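Local coordinates for arginyl-trna synthetase (Thermus thermophilus, PDB 1IQ0), which probably catalyses the ATP-dependent attachment of L-arginine to tRNA(Arg), releasing AMP and diphosphate, as a monomeric class I aminoacyl-tRNA synthetase, at residues A[13-17]-A[57-62]; A[19-25]-A[37-43]; A[472-476]-A[536-540]. One frame throughout, in Å; residues are numbered along the deposited sequence.

Contact 1 (A[13-17]-A[57-62]); sequences ALKEM and ELKDRL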
ATOM      1  N   ALA A  13     -23.715  14.036 -19.090  1.00 53.47           N
ATOM      2  CA  ALA A  13     -25.060  14.598 -19.034  1.00 54.11           C
ATOM      3  C   ALA A  13     -25.107  15.890 -18.224  1.00 55.26           C
ATOM      4  O   ALA A  13     -25.931  16.766 -18.493  1.00 56.19           O
ATOM      5  CB  ALA A  13     -26.023  13.578 -18.442  1.00 62.54           C
ATOM      6  N   LEU A  14     -24.227  16.000 -17.233  1.00 89.14           N
ATOM      7  CA  LEU A  14     -24.167  17.188 -16.386  1.00 91.21           C
ATOM      8  C   LEU A  14     -23.555  18.370 -17.130  1.00 93.62           C
ATOM      9  O   LEU A  14     -23.872  19.525 -16.844  1.00 96.13           O
ATOM     10  CB  LEU A  14     -23.359  16.894 -15.116  1.00 65.14           C
ATOM     11  CG  LEU A  14     -24.037  16.009 -14.061  1.00 62.71           C
ATOM     12  CD1 LEU A  14     -23.024  15.556 -13.021  1.00 63.75           C
ATOM     13  CD2 LEU A  14     -25.166  16.783 -13.405  1.00 61.04           C
ATOM     14  N   LYS A  15     -22.677  18.078 -18.086  1.00 67.09           N
ATOM     15  CA  LYS A  15     -22.038  19.122 -18.877  1.00 70.26           C
ATOM     16  C   LYS A  15     -23.042  19.721 -19.856  1.00 74.79           C
ATOM     17  O   LYS A  15     -23.026  20.925 -20.110  1.00 77.22           O
ATOM     18  CB  LYS A  15     -20.835  18.548 -19.633  1.00 63.53           C
ATOM     19  CG  LYS A  15     -19.610  18.330 -18.754  1.00 64.94           C
ATOM     20  CD  LYS A  15     -18.740  17.166 -19.225  1.00 62.30           C
ATOM     21  CE  LYS A  15     -18.211  17.361 -20.635  1.00 60.38           C
ATOM     22  NZ  LYS A  15     -17.339  16.225 -21.055  1.00 55.95           N
ATOM     23  N   GLU A  16     -23.923  18.878 -20.391  1.00123.53           N
ATOM     24  CA  GLU A  16     -24.938  19.328 -21.340  1.00126.39           C
ATOM     25  C   GLU A  16     -26.043  20.144 -20.673  1.00128.22           C
ATOM     26  O   GLU A  16     -26.996  20.560 -21.331  1.00129.30           O
ATOM     27  CB  GLU A  16     -25.560  18.134 -22.070  1.00 92.62           C
ATOM     28  CG  GLU A  16     -24.646  17.480 -23.091  1.00 94.51           C
ATOM     29  CD  GLU A  16     -25.342  16.386 -23.878  1.00 97.18           C
ATOM     30  OE1 GLU A  16     -26.382  16.674 -24.506  1.00 96.00           O
ATOM     31  OE2 GLU A  16     -24.851  15.239 -23.869  1.00 98.55           O
ATOM     32  N   MET A  17     -25.916  20.363 -19.368  1.00 95.31           N
ATOM     33  CA  MET A  17     -26.901  21.143 -18.625  1.00 96.73           C
ATOM     34  C   MET A  17     -26.248  22.415 -18.104  1.00 97.45           C
ATOM     35  O   MET A  17     -26.928  23.389 -17.779  1.00 98.27           O
ATOM     36  CB  MET A  17     -27.452  20.341 -17.444  1.00 93.10           C
ATOM     37  CG  MET A  17     -28.170  19.060 -17.823  1.00 94.37           C
ATOM     38  SD  MET A  17     -28.966  18.305 -16.392  1.00 95.76           S
ATOM     39  CE  MET A  17     -27.545  17.728 -15.494  1.00 97.38           C
ATOM     40  N   GLU A  57     -34.227  16.584 -13.169  1.00 56.11           N
ATOM     41  CA  GLU A  57     -33.600  17.276 -14.289  1.00 56.95           C
ATOM     42  C   GLU A  57     -32.580  16.354 -14.949  1.00 55.03           C
ATOM     43  O   GLU A  57     -32.591  16.161 -16.168  1.00 53.64           O
ATOM     44  CB  GLU A  57     -32.901  18.545 -13.785  1.00100.38           C
ATOM     45  CG  GLU A  57     -32.010  19.243 -14.805  1.00105.26           C
ATOM     46  CD  GLU A  57     -32.789  19.835 -15.961  1.00106.61           C
ATOM     47  OE1 GLU A  57     -33.675  20.677 -15.708  1.00108.90           O
ATOM     48  OE2 GLU A  57     -32.511  19.464 -17.120  1.00104.26           O
ATOM     49  N   LEU A  58     -31.698  15.789 -14.129  1.00 49.61           N
ATOM     50  CA  LEU A  58     -30.665  14.883 -14.614  1.00 48.33           C
ATOM     51  C   LEU A  58     -31.297  13.691 -15.323  1.00 44.60           C
ATOM     52  O   LEU A  58     -30.823  13.246 -16.369  1.00 44.12           O
ATOM     53  CB  LEU A  58     -29.804  14.399 -13.446  1.00 54.57           C
ATOM     54  CG  LEU A  58     -28.673  13.420 -13.776  1.00 56.31           C
ATOM     55  CD1 LEU A  58     -27.764  14.021 -14.840  1.00 56.21           C
ATOM     56  CD2 LEU A  58     -27.885  13.111 -12.510  1.00 56.59           C
ATOM     57  N   LYS A  59     -32.374  13.180 -14.744  1.00 40.01           N
ATOM     58  CA  LYS A  59     -33.080  12.044 -15.317  1.00 43.50           C
ATOM     59  C   LYS A  59     -33.582  12.383 -16.718  1.00 46.17           C
ATOM     60  O   LYS A  59     -33.544  11.550 -17.620  1.00 46.45           O
ATOM     61  CB  LYS A  59     -34.265  11.662 -14.428  1.00 52.84           C
ATOM     62  CG  LYS A  59     -35.047  10.456 -14.915  1.00 49.36           C
ATOM     63  CD  LYS A  59     -36.303  10.247 -14.087  1.00 51.50           C
ATOM     64  CE  LYS A  59     -37.014   8.962 -14.478  1.00 48.95           C
ATOM     65  NZ  LYS A  59     -37.242   8.895 -15.944  1.00 41.49           N
ATOM     66  N   ASP A  60     -34.044  13.617 -16.890  1.00 57.66           N
ATOM     67  CA  ASP A  60     -34.578  14.078 -18.168  1.00 60.64           C
ATOM     68  C   ASP A  60     -33.559  14.156 -19.306  1.00 60.38           C
ATOM     69  O   ASP A  60     -33.892  13.894 -20.462  1.00 60.82           O
ATOM     70  CB  ASP A  60     -35.246  15.443 -17.978  1.00 76.40           C
ATOM     71  CG  ASP A  60     -36.436  15.381 -17.038  1.00 79.64           C
ATOM     72  OD1 ASP A  60     -37.012  16.446 -16.736  1.00 83.26           O
ATOM     73  OD2 ASP A  60     -36.799  14.269 -16.602  1.00 81.55           O
ATOM     74  N   ARG A  61     -32.321  14.513 -18.985  1.00 48.38           N
ATOM     75  CA  ARG A  61     -31.289  14.625 -20.007  1.00 50.82           C
ATOM     76  C   ARG A  61     -30.246  13.520 -19.939  1.00 48.03           C
ATOM     77  O   ARG A  61     -29.136  13.681 -20.451  1.00 48.79           O
ATOM     78  CB  ARG A  61     -30.587  15.981 -19.901  1.00 89.11           C
ATOM     79  CG  ARG A  61     -31.512  17.168 -20.067  1.00 96.20           C
ATOM     80  CD  ARG A  61     -30.737  18.470 -20.094  1.00103.23           C
ATOM     81  NE  ARG A  61     -31.628  19.618 -20.227  1.00107.84           N
ATOM     82  CZ  ARG A  61     -31.216  20.876 -20.341  1.00110.57           C
ATOM     83  NH1 ARG A  61     -29.920  21.155 -20.342  1.00110.50           N
ATOM     84  NH2 ARG A  61     -32.102  21.856 -20.457  1.00112.37           N
ATOM     85  N   LEU A  62     -30.593  12.396 -19.317  1.00 56.16           N
ATOM     86  CA  LEU A  62     -29.646  11.293 -19.201  1.00 49.12           C
ATOM     87  C   LEU A  62     -29.976  10.089 -20.069  1.00 45.87           C
ATOM     88  O   LEU A  62     -30.938   9.368 -19.807  1.00 46.07           O
ATOM     89  CB  LEU A  62     -29.536  10.835 -17.747  1.00 44.24           C
ATOM     90  CG  LEU A  62     -28.610   9.635 -17.508  1.00 42.01           C
ATOM     91  CD1 LEU A  62     -27.202   9.953 -17.985  1.00 40.42           C
ATOM     92  CD2 LEU A  62     -28.598   9.286 -16.031  1.00 41.73           C
TER

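Contact 2 (A[19-25]-A[37-43]); sequences VPVRLKV and GVPLFAL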
ATOM      1  N   VAL A  19     -23.418  22.692 -15.419  1.00109.09           N
ATOM      2  CA  VAL A  19     -22.451  22.291 -14.399  1.00111.44           C
ATOM      3  C   VAL A  19     -21.464  21.207 -14.837  1.00111.33           C
ATOM      4  O   VAL A  19     -21.840  20.057 -15.061  1.00112.49           O
ATOM      5  CB  VAL A  19     -23.170  21.809 -13.119  1.00131.61           C
ATOM      6  CG1 VAL A  19     -23.920  22.968 -12.481  1.00133.43           C
ATOM      7  CG2 VAL A  19     -24.136  20.682 -13.455  1.00131.68           C
ATOM      8  N   PRO A  20     -20.180  21.573 -14.969  1.00 85.34           N
ATOM      9  CA  PRO A  20     -19.124  20.641 -15.378  1.00 83.85           C
ATOM     10  C   PRO A  20     -18.501  19.906 -14.190  1.00 82.59           C
ATOM     11  O   PRO A  20     -17.280  19.862 -14.051  1.00 83.69           O
ATOM     12  CB  PRO A  20     -18.103  21.552 -16.069  1.00121.87           C
ATOM     13  CG  PRO A  20     -18.883  22.812 -16.392  1.00123.70           C
ATOM     14  CD  PRO A  20     -19.733  22.959 -15.171  1.00123.84           C
ATOM     15  N   VAL A  21     -19.337  19.329 -13.334  1.00 85.58           N
ATOM     16  CA  VAL A  21     -18.838  18.609 -12.168  1.00 81.24           C
ATOM     17  C   VAL A  21     -19.089  17.110 -12.295  1.00 77.26           C
ATOM     18  O   VAL A  21     -20.043  16.688 -12.946  1.00 76.96           O
ATOM     19  CB  VAL A  21     -19.505  19.121 -10.875  1.00 88.81           C
ATOM     20  CG1 VAL A  21     -21.006  18.909 -10.948  1.00 86.92           C
ATOM     21  CG2 VAL A  21     -18.917  18.411  -9.664  1.00 89.29           C
ATOM     22  N   ARG A  22     -18.226  16.313 -11.675  1.00 79.00           N
ATOM     23  CA  ARG A  22     -18.359  14.860 -11.715  1.00 76.88           C
ATOM     24  C   ARG A  22     -18.880  14.323 -10.384  1.00 72.58           C
ATOM     25  O   ARG A  22     -18.351  14.649  -9.320  1.00 71.61           O
ATOM     26  CB  ARG A  22     -17.009  14.216 -12.044  1.00 76.85           C
ATOM     27  CG  ARG A  22     -17.000  12.696 -11.941  1.00 81.42           C
ATOM     28  CD  ARG A  22     -15.648  12.125 -12.338  1.00 84.19           C
ATOM     29  NE  ARG A  22     -15.379  12.283 -13.766  1.00 87.56           N
ATOM     30  CZ  ARG A  22     -16.039  11.642 -14.728  1.00 89.99           C
ATOM     31  NH1 ARG A  22     -17.012  10.795 -14.417  1.00 88.81           N
ATOM     32  NH2 ARG A  22     -15.727  11.847 -16.001  1.00 90.02           N
ATOM     33  N   LEU A  23     -19.923  13.500 -10.452  1.00 47.05           N
ATOM     34  CA  LEU A  23     -20.519  12.917  -9.258  1.00 39.67           C
ATOM     35  C   LEU A  23     -20.187  11.433  -9.112  1.00 35.27           C
ATOM     36  O   LEU A  23     -20.070  10.712 -10.105  1.00 33.41           O
ATOM     37  CB  LEU A  23     -22.040  13.092  -9.290  1.00 51.71           C
ATOM     38  CG  LEU A  23     -22.592  14.511  -9.160  1.00 50.30           C
ATOM     39  CD1 LEU A  23     -24.111  14.458  -9.171  1.00 50.08           C
ATOM     40  CD2 LEU A  23     -22.098  15.143  -7.871  1.00 52.96           C
ATOM     41  N   LYS A  24     -20.040  10.982  -7.870  1.00 41.38           N
ATOM     42  CA  LYS A  24     -19.734   9.581  -7.610  1.00 38.49           C
ATOM     43  C   LYS A  24     -21.007   8.792  -7.322  1.00 34.91           C
ATOM     44  O   LYS A  24     -21.886   9.248  -6.594  1.00 32.04           O
ATOM     45  CB  LYS A  24     -18.781   9.446  -6.420  1.00 50.33           C
ATOM     46  CG  LYS A  24     -17.423  10.122  -6.596  1.00 51.03           C
ATOM     47  CD  LYS A  24     -16.691   9.669  -7.861  1.00 52.90           C
ATOM     48  CE  LYS A  24     -16.617   8.153  -7.977  1.00 57.00           C
ATOM     49  NZ  LYS A  24     -16.116   7.512  -6.738  1.00 55.63           N
ATOM     50  N   VAL A  25     -21.099   7.608  -7.912  1.00 36.84           N
ATOM     51  CA  VAL A  25     -22.245   6.740  -7.702  1.00 37.01           C
ATOM     52  C   VAL A  25     -21.856   5.808  -6.551  1.00 37.53           C
ATOM     53  O   VAL A  25     -20.673   5.530  -6.344  1.00 37.89           O
ATOM     54  CB  VAL A  25     -22.556   5.906  -8.976  1.00 53.61           C
ATOM     55  CG1 VAL A  25     -21.535   4.798  -9.139  1.00 53.15           C
ATOM     56  CG2 VAL A  25     -23.956   5.336  -8.900  1.00 53.55           C
ATOM     57  N   GLY A  37     -26.983   4.780  -6.715  1.00 38.31           N
ATOM     58  CA  GLY A  37     -27.548   6.109  -6.638  1.00 38.87           C
ATOM     59  C   GLY A  37     -26.484   7.184  -6.584  1.00 40.64           C
ATOM     60  O   GLY A  37     -25.330   6.936  -6.227  1.00 37.76           O
ATOM     61  N   VAL A  38     -26.879   8.392  -6.953  1.00 35.12           N
ATOM     62  CA  VAL A  38     -25.971   9.518  -6.936  1.00 34.50           C
ATOM     63  C   VAL A  38     -26.634  10.634  -6.136  1.00 34.43           C
ATOM     64  O   VAL A  38     -27.823  10.916  -6.310  1.00 33.12           O
ATOM     65  CB  VAL A  38     -25.665  10.000  -8.367  1.00 42.52           C
ATOM     66  CG1 VAL A  38     -26.943  10.484  -9.043  1.00 44.21           C
ATOM     67  CG2 VAL A  38     -24.619  11.093  -8.328  1.00 45.12           C
ATOM     68  N   PRO A  39     -25.882  11.265  -5.222  1.00 38.22           N
ATOM     69  CA  PRO A  39     -26.424  12.350  -4.403  1.00 41.49           C
ATOM     70  C   PRO A  39     -26.359  13.687  -5.145  1.00 43.97           C
ATOM     71  O   PRO A  39     -25.389  13.955  -5.853  1.00 46.55           O
ATOM     72  CB  PRO A  39     -25.513  12.332  -3.185  1.00 41.88           C
ATOM     73  CG  PRO A  39     -24.174  12.045  -3.814  1.00 39.52           C
ATOM     74  CD  PRO A  39     -24.498  10.944  -4.823  1.00 40.02           C
ATOM     75  N   LEU A  40     -27.388  14.512  -4.999  1.00 58.95           N
ATOM     76  CA  LEU A  40     -27.397  15.820  -5.646  1.00 63.47           C
ATOM     77  C   LEU A  40     -27.578  16.914  -4.604  1.00 67.45           C
ATOM     78  O   LEU A  40     -28.342  17.860  -4.800  1.00 68.85           O
ATOM     79  CB  LEU A  40     -28.507  15.910  -6.697  1.00 44.58           C
ATOM     80  CG  LEU A  40     -28.312  15.009  -7.915  1.00 44.59           C
ATOM     81  CD1 LEU A  40     -28.796  13.603  -7.585  1.00 44.31           C
ATOM     82  CD2 LEU A  40     -29.090  15.553  -9.092  1.00 43.47           C
ATOM     83  N   PHE A  41     -26.863  16.774  -3.492  1.00 73.46           N
ATOM     84  CA  PHE A  41     -26.928  17.738  -2.402  1.00 78.74           C
ATOM     85  C   PHE A  41     -25.794  18.750  -2.516  1.00 81.96           C
ATOM     86  O   PHE A  41     -25.970  19.928  -2.205  1.00 83.27           O
ATOM     87  CB  PHE A  41     -26.853  17.003  -1.065  1.00 74.05           C
ATOM     88  CG  PHE A  41     -27.938  15.983  -0.884  1.00 74.69           C
ATOM     89  CD1 PHE A  41     -29.264  16.378  -0.724  1.00 74.01           C
ATOM     90  CD2 PHE A  41     -27.643  14.625  -0.905  1.00 75.75           C
ATOM     91  CE1 PHE A  41     -30.282  15.434  -0.590  1.00 74.41           C
ATOM     92  CE2 PHE A  41     -28.652  13.675  -0.771  1.00 76.59           C
ATOM     93  CZ  PHE A  41     -29.974  14.081  -0.614  1.00 76.90           C
ATOM     94  N   ALA A  42     -24.632  18.286  -2.963  1.00 79.80           N
ATOM     95  CA  ALA A  42     -23.478  19.160  -3.131  1.00 83.16           C
ATOM     96  C   ALA A  42     -23.809  20.217  -4.181  1.00 86.37           C
ATOM     97  O   ALA A  42     -23.336  21.351  -4.110  1.00 85.36           O
ATOM     98  CB  ALA A  42     -22.263  18.348  -3.562  1.00 68.75           C
ATOM     99  N   LEU A  43     -24.628  19.835  -5.156  1.00 74.84           N
ATOM    100  CA  LEU A  43     -25.044  20.748  -6.213  1.00 80.30           C
ATOM    101  C   LEU A  43     -26.346  21.425  -5.821  1.00 84.06           C
ATOM    102  O   LEU A  43     -26.702  22.468  -6.363  1.00 85.71           O
ATOM    103  CB  LEU A  43     -25.249  19.996  -7.528  1.00 66.41           C
ATOM    104  CG  LEU A  43     -24.021  19.372  -8.188  1.00 68.01           C
ATOM    105  CD1 LEU A  43     -24.424  18.793  -9.539  1.00 68.93           C
ATOM    106  CD2 LEU A  43     -22.934  20.422  -8.364  1.00 66.75           C
TER

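Contact 3 (A[472-476]-A[536-540]); sequences YVQYA and AASWN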
ATOM      1  N   TYR A 472      -9.829 -15.477   7.080  1.00 26.54           N
ATOM      2  CA  TYR A 472     -11.270 -15.497   6.812  1.00 26.50           C
ATOM      3  C   TYR A 472     -11.494 -15.385   5.306  1.00 27.08           C
ATOM      4  O   TYR A 472     -12.206 -16.198   4.715  1.00 26.95           O
ATOM      5  CB  TYR A 472     -11.964 -14.324   7.513  1.00 26.08           C
ATOM      6  CG  TYR A 472     -13.451 -14.182   7.224  1.00 28.62           C
ATOM      7  CD1 TYR A 472     -14.388 -15.061   7.784  1.00 26.09           C
ATOM      8  CD2 TYR A 472     -13.923 -13.154   6.410  1.00 27.53           C
ATOM      9  CE1 TYR A 472     -15.749 -14.909   7.540  1.00 26.64           C
ATOM     10  CE2 TYR A 472     -15.275 -12.993   6.160  1.00 32.80           C
ATOM     11  CZ  TYR A 472     -16.186 -13.869   6.724  1.00 30.52           C
ATOM     12  OH  TYR A 472     -17.531 -13.689   6.476  1.00 30.47           O
ATOM     13  N   VAL A 473     -10.877 -14.381   4.686  1.00 22.48           N
ATOM     14  CA  VAL A 473     -11.018 -14.185   3.247  1.00 20.67           C
ATOM     15  C   VAL A 473     -10.393 -15.355   2.487  1.00 20.46           C
ATOM     16  O   VAL A 473     -10.937 -15.814   1.475  1.00 21.90           O
ATOM     17  CB  VAL A 473     -10.354 -12.866   2.785  1.00 22.60           C
ATOM     18  CG1 VAL A 473     -10.586 -12.657   1.290  1.00 19.73           C
ATOM     19  CG2 VAL A 473     -10.912 -11.691   3.591  1.00 19.37           C
ATOM     20  N   GLN A 474      -9.253 -15.848   2.971  1.00 21.70           N
ATOM     21  CA  GLN A 474      -8.599 -16.974   2.308  1.00 21.12           C
ATOM     22  C   GLN A 474      -9.513 -18.204   2.328  1.00 22.16           C
ATOM     23  O   GLN A 474      -9.619 -18.925   1.336  1.00 22.45           O
ATOM     24  CB  GLN A 474      -7.269 -17.311   2.992  1.00 24.34           C
ATOM     25  CG  GLN A 474      -6.156 -16.267   2.827  1.00 21.12           C
ATOM     26  CD  GLN A 474      -4.874 -16.679   3.543  1.00 23.21           C
ATOM     27  OE1 GLN A 474      -4.896 -17.024   4.725  1.00 24.78           O
ATOM     28  NE2 GLN A 474      -3.754 -16.647   2.829  1.00 21.06           N
ATOM     29  N   TYR A 475     -10.181 -18.430   3.455  1.00 22.38           N
ATOM     30  CA  TYR A 475     -11.072 -19.579   3.594  1.00 24.18           C
ATOM     31  C   TYR A 475     -12.254 -19.498   2.621  1.00 22.15           C
ATOM     32  O   TYR A 475     -12.672 -20.505   2.052  1.00 20.34           O
ATOM     33  CB  TYR A 475     -11.594 -19.681   5.030  1.00 38.39           C
ATOM     34  CG  TYR A 475     -12.341 -20.967   5.288  1.00 48.33           C
ATOM     35  CD1 TYR A 475     -11.668 -22.190   5.324  1.00 50.90           C
ATOM     36  CD2 TYR A 475     -13.727 -20.971   5.450  1.00 53.23           C
ATOM     37  CE1 TYR A 475     -12.355 -23.385   5.514  1.00 56.72           C
ATOM     38  CE2 TYR A 475     -14.425 -22.163   5.638  1.00 58.76           C
ATOM     39  CZ  TYR A 475     -13.733 -23.366   5.668  1.00 62.29           C
ATOM     40  OH  TYR A 475     -14.418 -24.547   5.846  1.00 69.37           O
ATOM     41  N   ALA A 476     -12.791 -18.299   2.435  1.00 22.47           N
ATOM     42  CA  ALA A 476     -13.900 -18.105   1.510  1.00 20.74           C
ATOM     43  C   ALA A 476     -13.423 -18.457   0.100  1.00 22.03           C
ATOM     44  O   ALA A 476     -14.167 -19.039  -0.690  1.00 20.07           O
ATOM     45  CB  ALA A 476     -14.388 -16.651   1.565  1.00 16.83           C
ATOM     46  N   ALA A 536     -16.375 -11.544   1.108  1.00 23.01           N
ATOM     47  CA  ALA A 536     -16.257 -12.850   1.731  1.00 22.33           C
ATOM     48  C   ALA A 536     -17.488 -13.103   2.599  1.00 23.23           C
ATOM     49  O   ALA A 536     -17.975 -14.234   2.682  1.00 22.62           O
ATOM     50  CB  ALA A 536     -14.987 -12.924   2.565  1.00 10.75           C
ATOM     51  N   ALA A 537     -17.997 -12.050   3.233  1.00 21.06           N
ATOM     52  CA  ALA A 537     -19.185 -12.167   4.077  1.00 20.58           C
ATOM     53  C   ALA A 537     -20.400 -12.479   3.204  1.00 19.50           C
ATOM     54  O   ALA A 537     -21.270 -13.267   3.584  1.00 21.27           O
ATOM     55  CB  ALA A 537     -19.426 -10.864   4.855  1.00 16.14           C
ATOM     56  N   SER A 538     -20.458 -11.834   2.040  1.00 22.70           N
ATOM     57  CA  SER A 538     -21.551 -12.032   1.092  1.00 25.85           C
ATOM     58  C   SER A 538     -21.505 -13.462   0.549  1.00 28.15           C
ATOM     59  O   SER A 538     -22.536 -14.114   0.396  1.00 23.12           O
ATOM     60  CB  SER A 538     -21.424 -11.029  -0.057  1.00 24.19           C
ATOM     61  OG  SER A 538     -22.441 -11.218  -1.024  1.00 22.87           O
ATOM     62  N   TRP A 539     -20.305 -13.943   0.251  1.00 23.05           N
ATOM     63  CA  TRP A 539     -20.143 -15.302  -0.245  1.00 22.23           C
ATOM     64  C   TRP A 539     -20.584 -16.317   0.816  1.00 19.90           C
ATOM     65  O   TRP A 539     -21.281 -17.276   0.510  1.00 21.42           O
ATOM     66  CB  TRP A 539     -18.686 -15.554  -0.635  1.00 18.96           C
ATOM     67  CG  TRP A 539     -18.325 -17.001  -0.693  1.00 23.24           C
ATOM     68  CD1 TRP A 539     -17.503 -17.674   0.167  1.00 24.33           C
ATOM     69  CD2 TRP A 539     -18.800 -17.970  -1.634  1.00 23.31           C
ATOM     70  NE1 TRP A 539     -17.436 -19.003  -0.179  1.00 22.09           N
ATOM     71  CE2 TRP A 539     -18.224 -19.214  -1.281  1.00 24.61           C
ATOM     72  CE3 TRP A 539     -19.656 -17.911  -2.738  1.00 22.94           C
ATOM     73  CZ2 TRP A 539     -18.479 -20.391  -1.996  1.00 22.35           C
ATOM     74  CZ3 TRP A 539     -19.911 -19.087  -3.453  1.00 25.80           C
ATOM     75  CH2 TRP A 539     -19.323 -20.308  -3.074  1.00 23.38           C
ATOM     76  N   ASN A 540     -20.183 -16.100   2.061  1.00 21.27           N
ATOM     77  CA  ASN A 540     -20.563 -17.007   3.134  1.00 21.03           C
ATOM     78  C   ASN A 540     -22.073 -17.060   3.391  1.00 22.63           C
ATOM     79  O   ASN A 540     -22.631 -18.143   3.570  1.00 23.97           O
ATOM     80  CB  ASN A 540     -19.815 -16.647   4.424  1.00 20.11           C
ATOM     81  CG  ASN A 540     -18.377 -17.132   4.406  1.00 23.44           C
ATOM     82  OD1 ASN A 540     -18.090 -18.228   3.930  1.00 25.55           O
ATOM     83  ND2 ASN A 540     -17.472 -16.327   4.931  1.00 20.59           N
TER
HETATM   84  O   HOH W   1     -14.729 -17.503   5.417  1.00 33.14           O

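Contact 1 (A[13-17]-A[57-62])
Two helices of the arginyl-tRNA synthetase N-terminal domain meet here at their C-terminal ends: residues 13-17 carry helix 3-15 into the turn that follows it, and residues 57-62 do the same for helix 51-60. Backbones come closest where Ala13 faces Leu62, with 5.7 Å from CA to CA; Leu14 CA and Leu58 CA stand 7.1 Å apart. Arg61 is the first residue of its segment to leave helical geometry. Close approach depends on a small side chain, and Ala13 supplies it: its CB lies 3.7 Å from Arg61 O, 3.8 Å from Leu62 CD1 and 4.0 Å from Leu58 CD1. Leu58 is the shared apolar partner, since its CD1 also meets Met17 CE at 3.8 Å and Leu14 CD2 at 4.1 Å. Met17 reaches across the gap, setting SD 3.6 Å from Glu57 CG. Over this greasy layer lies the extended Arg61 side chain, whose CD packs 3.5 Å from Met17 CG. Arg61 NH1 makes a weak hydrogen bond to Glu16 O (3.1 Å), while Arg61 NE forms a purely electrostatic salt bridge with Glu57 OE2 (3.2 Å), which sits well out of the guanidinium plane. The packing thus joins two helix ends above the sheet: Leu58 rests on Leu78 and Leu62 on Phe80, both in strand 77-82, and Leu14 packs against Val19 and Leu23 of the loop after helix 3-15.

Contact 2 (A[19-25]-A[37-43])
An extended segment can pack beside a strand without pairing to it: between residues 19-25 and 37-43 the backbones form no hydrogen bonds, although Val25 and Val38 come within 4.7 Å, CA to CA. The nearest substitute is a CA-H...O contact, Val25 CA to Gly37 O at 3.4 Å. Side chains do the rest. Leu23 points into the other segment, its CB 3.4 Å from Val38 CG2 and its CD1 3.6 Å from Pro39 O. As the second segment turns away from its strand, Leu43 swings back to close the gap, placing CD2 3.6 Å from Val21 CG1 and CD1 4.4 Å from both Leu23 CD1 and Val19 CG2. Pro20, at the centre of an inverse gamma turn, bends the first segment at this end. True sheet pairing begins just beyond, where Gly37 makes a backbone hydrogen bond to Ala26; Val38 is likewise hydrogen-bonded to Leu78, so strand 36-39 lies between strands 26-27 and 77-82 of the four-stranded antiparallel sheet. Leu14 of helix 3-15 touches Val19 and Leu23, and Leu40 packs on helix 51-60.

Contact 3 (A[472-476]-A[536-540])
Within the helical DALR anticodon-binding domain, helices 470-487 and 525-544 cross at 45°, their local axes 9.6 Å apart. Alanines on both sides let the helices settle together. Ala536 is the central bump: its CB enters the shallow hollow formed by Tyr472, Val473 and Ala476, lying 3.6 Å from Tyr472 CE2, 3.9 Å from Ala476 CB and 4.2 Å from Val473 CA. In return, Ala476 CB nestles 3.6 Å from Trp539 CD1. Large side chains frame these small ones. The Tyr472 ring stretches across to the other helix, bringing OH within 3.3 Å of Ala537 CA, and the Trp539 indole lies beside Ala476 and continues onto Ala480 and Ile483 farther along helix 470-487. Helix 562-583 packs on the same pair, touching Val473, Ala476 and Trp539. Polar groups fasten the side where Asn540 faces Tyr472. Asn540 OD1 is hydrogen-bonded to Arg479 NH1, and Asn540 ND2 donates to Tyr472 OH at 3.1 Å and to a water at 3.0 Å, which itself donates to Tyr472 O, 2.9 Å away.

The three contacts illustrate how a modular synthetase is built from locally closed units. Contacts 1 and 2 belong to the N-terminal domain, with centres 11 Å apart, and touch directly: Leu14 of contact 1 places CD1 3.2 Å from Val21 O of contact 2. Along the chain, contact 2 forms between the two segments of contact 1, so the loop after helix 3-15, strand 36-39 and the start of helix 42-46 all precede helix 51-60. Contact 3 follows in series, within the anticodon-binding domain, its centre 40 Å from that of contact 1 and 33 Å from that of contact 2. The catalytic-domain sequence lies between; each terminal domain has its own internal contacts, and contact 3 touches neither of the others.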